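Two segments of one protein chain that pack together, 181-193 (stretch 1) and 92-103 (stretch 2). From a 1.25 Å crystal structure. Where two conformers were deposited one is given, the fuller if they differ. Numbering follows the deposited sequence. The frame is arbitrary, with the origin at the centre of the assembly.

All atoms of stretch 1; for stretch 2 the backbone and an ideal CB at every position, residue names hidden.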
ATOM      1  N   PRO A 181      15.008   9.997   8.644  1.00 13.55           N
ATOM      2  CA  PRO A 181      13.766   9.253   8.539  1.00 11.69           C
ATOM      3  C   PRO A 181      12.731   9.765   9.522  1.00 11.16           C
ATOM      4  O   PRO A 181      13.064  10.233  10.605  1.00 12.79           O
ATOM      5  CB  PRO A 181      14.214   7.841   8.925  1.00 12.46           C
ATOM      6  CG  PRO A 181      15.286   8.104   9.983  1.00 12.07           C
ATOM      7  CD  PRO A 181      15.996   9.319   9.523  1.00 13.01           C
ATOM      8  N   PHE A 182      11.476   9.599   9.180  1.00 11.44           N
ATOM      9  CA  PHE A 182      10.381  10.001  10.063  1.00 11.73           C
ATOM     10  C   PHE A 182      10.563   9.382  11.444  1.00 12.16           C
ATOM     11  O   PHE A 182      10.325  10.042  12.452  1.00 12.06           O
ATOM     12  CB  PHE A 182       9.021   9.616   9.434  1.00 11.58           C
ATOM     13  CG  PHE A 182       7.850   9.679  10.357  1.00 10.92           C
ATOM     14  CD1 PHE A 182       7.588  10.790  11.151  1.00 12.70           C
ATOM     15  CD2 PHE A 182       6.941   8.620  10.377  1.00 10.16           C
ATOM     16  CE1 PHE A 182       6.473  10.795  11.972  1.00 11.69           C
ATOM     17  CE2 PHE A 182       5.838   8.625  11.188  1.00 12.31           C
ATOM     18  CZ  PHE A 182       5.596   9.717  12.004  1.00 12.33           C
ATOM     19  N   ARG A 183      10.976   8.124  11.523  1.00 11.77           N
ATOM     20  CA  ARG A 183      11.076   7.476  12.824  0.60 12.70           C
ATOM     21  C   ARG A 183      11.996   8.209  13.803  1.00 13.37           C
ATOM     22  O   ARG A 183      11.795   8.097  15.008  1.00 13.87           O
ATOM     23  CB  ARG A 183      11.509   6.022  12.661  0.60 14.17           C
ATOM     24  CG  ARG A 183      11.637   5.277  13.973  0.60 17.58           C
ATOM     25  CD  ARG A 183      12.255   3.972  13.735  0.60 18.46           C
ATOM     26  NE  ARG A 183      12.353   3.121  14.911  0.60 16.31           N
ATOM     27  CZ  ARG A 183      13.472   2.884  15.604  0.60 17.46           C
ATOM     28  NH1 ARG A 183      14.606   3.499  15.334  0.60 16.75           N
ATOM     29  NH2 ARG A 183      13.440   2.039  16.626  0.60 17.83           N
ATOM     30  N   ASN A 184      12.976   8.953  13.296  1.00 12.60           N
ATOM     31  CA  ASN A 184      13.896   9.717  14.166  1.00 14.03           C
ATOM     32  C   ASN A 184      13.485  11.165  14.365  1.00 13.13           C
ATOM     33  O   ASN A 184      14.205  11.929  15.025  1.00 15.31           O
ATOM     34  CB  ASN A 184      15.341   9.691  13.636  1.00 16.08           C
ATOM     35  CG  ASN A 184      15.992   8.330  13.754  1.00 17.81           C
ATOM     36  OD1 ASN A 184      15.485   7.473  14.434  1.00 18.50           O
ATOM     37  ND2 ASN A 184      17.126   8.134  13.064  1.00 20.41           N
ATOM     38  N   HIS A 185      12.353  11.548  13.781  1.00 12.74           N
ATOM     39  CA  HIS A 185      11.847  12.927  13.834  1.00 12.99           C
ATOM     40  C   HIS A 185      10.349  12.998  14.104  1.00 12.34           C
ATOM     41  O   HIS A 185       9.653  13.891  13.617  1.00 13.05           O
ATOM     42  CB  HIS A 185      12.189  13.626  12.516  1.00 13.41           C
ATOM     43  CG  HIS A 185      13.644  13.699  12.273  1.00 14.04           C
ATOM     44  ND1 HIS A 185      14.338  12.788  11.514  1.00 16.71           N
ATOM     45  CD2 HIS A 185      14.556  14.573  12.746  1.00 15.43           C
ATOM     46  CE1 HIS A 185      15.623  13.095  11.537  1.00 17.39           C
ATOM     47  NE2 HIS A 185      15.779  14.177  12.271  1.00 21.44           N
ATOM     48  N   ILE A 186       9.854  12.069  14.908  1.00 12.15           N
ATOM     49  CA  ILE A 186       8.445  11.989  15.166  1.00 12.75           C
ATOM     50  C   ILE A 186       7.878  13.302  15.757  1.00 12.77           C
ATOM     51  O   ILE A 186       6.912  13.796  15.215  1.00 14.00           O
ATOM     52  CB  ILE A 186       8.088  10.778  16.023  1.00 12.59           C
ATOM     53  CG1 ILE A 186       8.376   9.466  15.268  1.00 12.00           C
ATOM     54  CG2 ILE A 186       6.658  10.850  16.515  1.00 14.16           C
ATOM     55  CD1 ILE A 186       8.271   8.205  16.125  1.00 13.64           C
ATOM     56  N   PRO A 187       8.527  13.940  16.760  1.00 13.12           N
ATOM     57  CA  PRO A 187       7.884  15.129  17.344  1.00 13.55           C
ATOM     58  C   PRO A 187       8.076  16.400  16.528  1.00 15.35           C
ATOM     59  O   PRO A 187       7.672  17.456  16.978  1.00 17.42           O
ATOM     60  CB  PRO A 187       8.528  15.212  18.726  1.00 14.79           C
ATOM     61  CG  PRO A 187       9.895  14.594  18.528  1.00 13.31           C
ATOM     62  CD  PRO A 187       9.618  13.430  17.597  1.00 13.09           C
ATOM     63  N   SER A 188       8.697  16.329  15.361  1.00 16.29           N
ATOM     64  CA  SER A 188       9.075  17.526  14.612  1.00 16.25           C
ATOM     65  C   SER A 188       7.868  18.366  14.204  1.00 19.48           C
ATOM     66  O   SER A 188       6.752  17.865  14.089  1.00 17.95           O
ATOM     67  CB  SER A 188       9.867  17.148  13.374  1.00 14.98           C
ATOM     68  OG  SER A 188       9.024  16.565  12.384  1.00 16.03           O
ATOM     69  N   ASN A 189       8.110  19.664  14.034  1.00 20.25           N
ATOM     70  CA  ASN A 189       7.092  20.548  13.485  1.00 22.55           C
ATOM     71  C   ASN A 189       6.601  20.050  12.129  1.00 21.39           C
ATOM     72  O   ASN A 189       5.447  20.199  11.790  1.00 21.53           O
ATOM     73  CB  ASN A 189       7.637  21.967  13.339  1.00 23.38           C
ATOM     74  CG  ASN A 189       7.915  22.636  14.682  1.00 27.33           C
ATOM     75  OD1 ASN A 189       7.291  22.313  15.684  1.00 27.45           O
ATOM     76  ND2 ASN A 189       8.838  23.583  14.681  1.00 33.74           N
ATOM     77  N   GLU A 190       7.504  19.473  11.367  1.00 18.47           N
ATOM     78  CA  GLU A 190       7.127  18.925  10.051  1.00 16.42           C
ATOM     79  C   GLU A 190       6.146  17.749  10.146  1.00 16.77           C
ATOM     80  O   GLU A 190       5.205  17.633   9.351  1.00 18.43           O
ATOM     81  CB  GLU A 190       8.370  18.582   9.252  1.00 17.76           C
ATOM     82  CG  GLU A 190       9.260  19.785   8.929  1.00 22.00           C
ATOM     83  CD  GLU A 190      10.366  20.060   9.959  1.00 26.33           C
ATOM     84  OE1 GLU A 190      10.278  19.578  11.098  1.00 22.69           O
ATOM     85  OE2 GLU A 190      11.326  20.763   9.607  1.00 31.75           O
ATOM     86  N   THR A 191       6.287  16.909  11.161  1.00 16.57           N
ATOM     87  CA  THR A 191       5.291  15.866  11.428  1.00 14.80           C
ATOM     88  C   THR A 191       3.875  16.426  11.622  1.00 14.98           C
ATOM     89  O   THR A 191       2.902  15.935  11.013  1.00 16.79           O
ATOM     90  CB  THR A 191       5.688  15.029  12.649  1.00 15.58           C
ATOM     91  OG1 THR A 191       6.955  14.433  12.378  1.00 15.47           O
ATOM     92  CG2 THR A 191       4.632  13.947  12.928  1.00 14.63           C
ATOM     93  N   VAL A 192       4.007  17.605  12.274  0.60 15.43           N
ATOM     94  CA  VAL A 192       2.916  18.483  12.515  0.60 12.03           C
ATOM     95  C   VAL A 192       2.434  19.065  11.207  0.60 10.55           C
ATOM     96  O   VAL A 192       1.273  18.918  10.909  0.60 10.22           O
ATOM     97  CB  VAL A 192       3.156  19.545  13.593  0.60 10.89           C
ATOM     98  CG1 VAL A 192       1.892  20.386  13.730  0.60 14.30           C
ATOM     99  CG2 VAL A 192       3.503  18.855  14.900  0.60 11.63           C
ATOM    100  N   ALA A 193       3.305  19.671  10.407  0.60 10.77           N
ATOM    101  CA  ALA A 193       2.882  20.197   9.122  0.60 11.04           C
ATOM    102  C   ALA A 193       2.338  19.081   8.203  0.60 11.24           C
ATOM    103  O   ALA A 193       1.378  19.309   7.467  0.60 11.69           O
ATOM    104  CB  ALA A 193       4.001  20.951   8.464  0.60 11.46           C
ATOM    105  N   UNK A  92      -3.350   7.815  11.553  1.00 15.91           N
ATOM    106  CA  UNK A  92      -2.822   6.539  12.036  1.00 15.32           C
ATOM    107  C   UNK A  92      -1.346   6.351  11.717  1.00 13.42           C
ATOM    108  O   UNK A  92      -0.513   6.209  12.626  1.00 14.56           O
ATOM    109  CB  UNK A  92      -3.623   5.383  11.433  1.00 15.32           C
ATOM    110  N   UNK A  93      -0.989   6.372  10.444  1.00 11.90           N
ATOM    111  CA  UNK A  93       0.407   6.102  10.091  1.00 12.03           C
ATOM    112  C   UNK A  93       1.360   7.147  10.701  1.00 12.30           C
ATOM    113  O   UNK A  93       2.418   6.804  11.252  1.00 12.18           O
ATOM    114  CB  UNK A  93       0.565   6.076   8.569  1.00 12.03           C
ATOM    115  N   UNK A  94       0.988   8.416  10.604  1.00 13.56           N
ATOM    116  CA  UNK A  94       1.774   9.499  11.194  1.00 13.38           C
ATOM    117  C   UNK A  94       1.297   9.791  12.630  1.00 13.00           C
ATOM    118  O   UNK A  94       2.101   9.890  13.579  1.00 13.85           O
ATOM    119  CB  UNK A  94       1.674  10.759  10.331  1.00 13.38           C
ATOM    120  N   UNK A  95      -0.006   9.882  12.801  1.00 13.68           N
ATOM    121  CA  UNK A  95      -0.610  10.305  14.050  1.00 13.91           C
ATOM    122  C   UNK A  95      -0.421   9.388  15.235  1.00 14.39           C
ATOM    123  O   UNK A  95      -0.246   9.856  16.371  1.00 14.16           O
ATOM    124  CB  UNK A  95      -2.111  10.499  13.828  1.00 13.91           C
ATOM    125  N   UNK A  96      -0.491   8.083  15.023  1.00 13.60           N
ATOM    126  CA  UNK A  96      -0.322   7.164  16.156  1.00 14.54           C
ATOM    127  C   UNK A  96       1.075   7.270  16.766  1.00 14.08           C
ATOM    128  O   UNK A  96       1.206   7.458  17.983  1.00 14.78           O
ATOM    129  CB  UNK A  96      -0.584   5.724  15.712  1.00 14.54           C
ATOM    130  N   UNK A  97       2.132   7.149  15.948  1.00 12.62           N
ATOM    131  CA  UNK A  97       3.455   7.371  16.546  1.00 12.97           C
ATOM    132  C   UNK A  97       3.605   8.759  17.190  1.00 12.05           C
ATOM    133  O   UNK A  97       4.200   8.891  18.267  1.00 12.40           O
ATOM    134  CB  UNK A  97       4.535   7.189  15.478  1.00 12.97           C
ATOM    135  N   UNK A  98       3.098   9.791  16.532  1.00 11.89           N
ATOM    136  CA  UNK A  98       3.195  11.138  17.087  1.00 11.66           C
ATOM    137  C   UNK A  98       2.521  11.245  18.454  1.00 10.83           C
ATOM    138  O   UNK A  98       3.129  11.742  19.407  1.00 12.50           O
ATOM    139  CB  UNK A  98       2.572  12.148  16.121  1.00 11.66           C
ATOM    140  N   UNK A  99       1.300  10.751  18.577  1.00 12.64           N
ATOM    141  CA  UNK A  99       0.596  10.891  19.861  1.00 12.13           C
ATOM    142  C   UNK A  99       1.251  10.037  20.952  1.00 13.08           C
ATOM    143  O   UNK A  99       1.380  10.481  22.097  1.00 14.15           O
ATOM    144  CB  UNK A  99      -0.874  10.498  19.705  1.00 12.13           C
ATOM    145  N   UNK A 100       1.687   8.821  20.615  1.00 12.48           N
ATOM    146  CA  UNK A 100       2.472   8.035  21.584  1.00 11.89           C
ATOM    147  C   UNK A 100       3.703   8.825  22.071  1.00 11.67           C
ATOM    148  O   UNK A 100       3.990   8.883  23.281  1.00 12.86           O
ATOM    149  CB  UNK A 100       2.914   6.711  20.957  1.00 11.89           C
ATOM    150  N   UNK A 101       4.428   9.444  21.156  1.00 11.19           N
ATOM    151  CA  UNK A 101       5.663  10.113  21.471  1.00 11.39           C
ATOM    152  C   UNK A 101       5.358  11.286  22.404  1.00 12.14           C
ATOM    153  O   UNK A 101       6.034  11.471  23.436  1.00 12.77           O
ATOM    154  CB  UNK A 101       6.372  10.580  20.198  1.00 11.39           C
ATOM    155  N   UNK A 102       4.362  12.097  22.044  1.00 12.65           N
ATOM    156  CA  UNK A 102       4.062  13.293  22.846  1.00 13.80           C
ATOM    157  C   UNK A 102       3.574  12.940  24.250  1.00 13.73           C
ATOM    158  O   UNK A 102       3.736  13.771  25.162  1.00 16.77           O
ATOM    159  CB  UNK A 102       3.009  14.148  22.139  1.00 13.80           C
ATOM    160  N   UNK A 103       2.973  11.752  24.413  1.00 12.99           N
ATOM    161  CA  UNK A 103       2.548  11.248  25.722  1.00 14.54           C
ATOM    162  C   UNK A 103       3.699  10.709  26.579  1.00 15.29           C
ATOM    163  O   UNK A 103       3.458  10.286  27.719  1.00 17.15           O
ATOM    164  CB  UNK A 103       1.507  10.144  25.527  1.00 14.54           C
TER

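Stretch 1 offers the helix 92-102 a mostly apolar surface: the Phe182 ring, the Ile186 branches, the Pro187 ring and the methyls of Thr191 and Val192. No direct hydrogen bond crosses the contact.

At 92 the ideal CB has nothing of stretch 1 near it, so it is permissive: Ala92. Position 93 points sideways with open space at its CB, so a long chain is free to leave. Lys93 does so, while its backbone O lies 3.9 Å from Phe182 CE2, at the ring edge.

Position 94 also points sideways, but its ideal CB lies 4.4 Å from Phe182 CZ and 5.1 Å from Thr191 CG2. That gap suits a medium aliphatic: Val, Ile, Leu or Met. Ile94 fills it, its CG2 reaching 3.5 Å from Thr191 CG2 and 3.9 Å from Phe182 CZ.

Positions 95 and 96 make no demands: the first turns away, the second is out of reach. They are Gly95 and Asp96.

Position 97 points toward stretch 1, its ideal CB 3.9 Å from Ile186 CD1 and 4.4 Å from Phe182 CZ. Something compact and apolar fits, such as Ala or Val; the backbone N lacks a bond to the preceding turn and phi is -58°, so proline is also admissible. Pro97 sets its CB 4.1 Å from Ile186 CD1, at the helix kink.

At 98 the CB points sideways, close to Thr191 CG2 and Ile186 CG2, with Pro187 and Val192 farther along. A long apolar or aromatic chain could follow that path, Leu, Met, Phe or Tyr. Tyr98, with chi1 t, runs along it: CD1 lies 3.4 Å from Ile186 O, which sits at the ring edge, and CE1 is 3.9 Å from Val192 CG2. Its OH is 3.0 Å from the O of water 1, which donates to Pro187 O.

Positions 99 and 100 have no neighbour in stretch 1 and are permissive; they hold Asn99 and Leu100.

Position 101 points toward stretch 1, its ideal CB 3.7 Å from Ile186 CG2 and 5.0 Å from Pro187 CD. A flat ring or a long aliphatic would suit the proline. Tyr101 offers a ring face, with Pro187 CD 3.8 Å from its centroid in a CH-pi contact.

Position 102 has room for a flexible polar chain able to bend back. Lys102 does: its CD lies 4.3 Å from Pro187 CB, and NZ donates to the O of water 1 at 3.1 Å. Position 103, out of reach, is Ala103.

Stretch 2 (92-103) AKIGDPYNLYKA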
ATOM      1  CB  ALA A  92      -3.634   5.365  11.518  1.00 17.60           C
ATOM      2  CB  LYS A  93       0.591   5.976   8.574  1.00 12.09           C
ATOM      3  CG  LYS A  93      -0.239   4.867   7.942  1.00 11.96           C
ATOM      4  CD  LYS A  93       0.053   4.708   6.451  1.00 12.78           C
ATOM      5  CE  LYS A  93      -0.821   3.674   5.768  1.00 14.98           C
ATOM      6  NZ  LYS A  93      -0.178   3.199   4.514  1.00 17.74           N
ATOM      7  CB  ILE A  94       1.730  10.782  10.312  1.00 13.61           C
ATOM      8  CG1 ILE A  94       2.244  10.438   8.911  1.00 14.95           C
ATOM      9  CG2 ILE A  94       2.547  11.941  10.992  1.00 14.48           C
ATOM     10  CD1 ILE A  94       2.108  11.596   7.932  1.00 15.97           C
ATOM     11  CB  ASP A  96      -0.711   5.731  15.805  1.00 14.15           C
ATOM     12  CG  ASP A  96      -2.198   5.551  15.648  1.00 20.64           C
ATOM     13  OD1 ASP A  96      -2.974   6.415  16.113  1.00 22.89           O
ATOM     14  OD2 ASP A  96      -2.595   4.500  15.079  1.00 24.14           O
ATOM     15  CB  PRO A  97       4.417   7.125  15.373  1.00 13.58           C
ATOM     16  CG  PRO A  97       3.654   6.266  14.453  1.00 14.86           C
ATOM     17  CD  PRO A  97       2.234   6.667  14.556  1.00 14.24           C
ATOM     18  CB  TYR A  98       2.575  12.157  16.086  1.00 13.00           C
ATOM     19  CG  TYR A  98       2.633  13.562  16.623  1.00 12.37           C
ATOM     20  CD1 TYR A  98       3.806  14.323  16.513  1.00 12.10           C
ATOM     21  CD2 TYR A  98       1.527  14.139  17.293  1.00 11.92           C
ATOM     22  CE1 TYR A  98       3.902  15.602  17.069  1.00 13.86           C
ATOM     23  CE2 TYR A  98       1.623  15.415  17.845  1.00 14.27           C
ATOM     24  CZ  TYR A  98       2.792  16.138  17.721  1.00 13.97           C
ATOM     25  OH  TYR A  98       2.890  17.406  18.255  1.00 18.74           O
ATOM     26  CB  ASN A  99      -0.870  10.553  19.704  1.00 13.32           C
ATOM     27  CG  ASN A  99      -1.600  11.599  18.921  1.00 15.33           C
ATOM     28  OD1 ASN A  99      -1.251  12.775  18.961  1.00 18.80           O
ATOM     29  ND2 ASN A  99      -2.605  11.172  18.178  1.00 20.33           N
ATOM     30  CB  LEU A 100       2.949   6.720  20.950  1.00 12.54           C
ATOM     31  CG  LEU A 100       1.936   5.616  20.780  1.00 14.58           C
ATOM     32  CD1 LEU A 100       2.425   4.514  19.816  1.00 14.61           C
ATOM     33  CD2 LEU A 100       1.506   5.034  22.152  1.00 17.25           C
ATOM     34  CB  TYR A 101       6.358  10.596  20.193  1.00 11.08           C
ATOM     35  CG  TYR A 101       7.775  10.992  20.427  1.00 11.21           C
ATOM     36  CD1 TYR A 101       8.118  12.184  21.097  1.00 12.38           C
ATOM     37  CD2 TYR A 101       8.821  10.143  20.040  1.00 11.26           C
ATOM     38  CE1 TYR A 101       9.428  12.507  21.323  1.00 13.04           C
ATOM     39  CE2 TYR A 101      10.119  10.470  20.285  1.00 11.16           C
ATOM     40  CZ  TYR A 101      10.433  11.633  20.914  1.00 12.04           C
ATOM     41  OH  TYR A 101      11.766  11.964  21.153  1.00 13.23           O
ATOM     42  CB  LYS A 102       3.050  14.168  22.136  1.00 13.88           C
ATOM     43  CG  LYS A 102       3.507  14.735  20.794  1.00 15.54           C
ATOM     44  CD  LYS A 102       4.814  15.487  20.835  1.00 17.34           C
ATOM     45  CE  LYS A 102       4.762  16.738  21.667  1.00 17.72           C
ATOM     46  NZ  LYS A 102       6.029  17.525  21.478  1.00 19.77           N
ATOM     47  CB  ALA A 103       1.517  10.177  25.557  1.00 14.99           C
TER
HETATM   48  O   HOH W   1       5.693  18.366  18.483  1.00 28.71           O
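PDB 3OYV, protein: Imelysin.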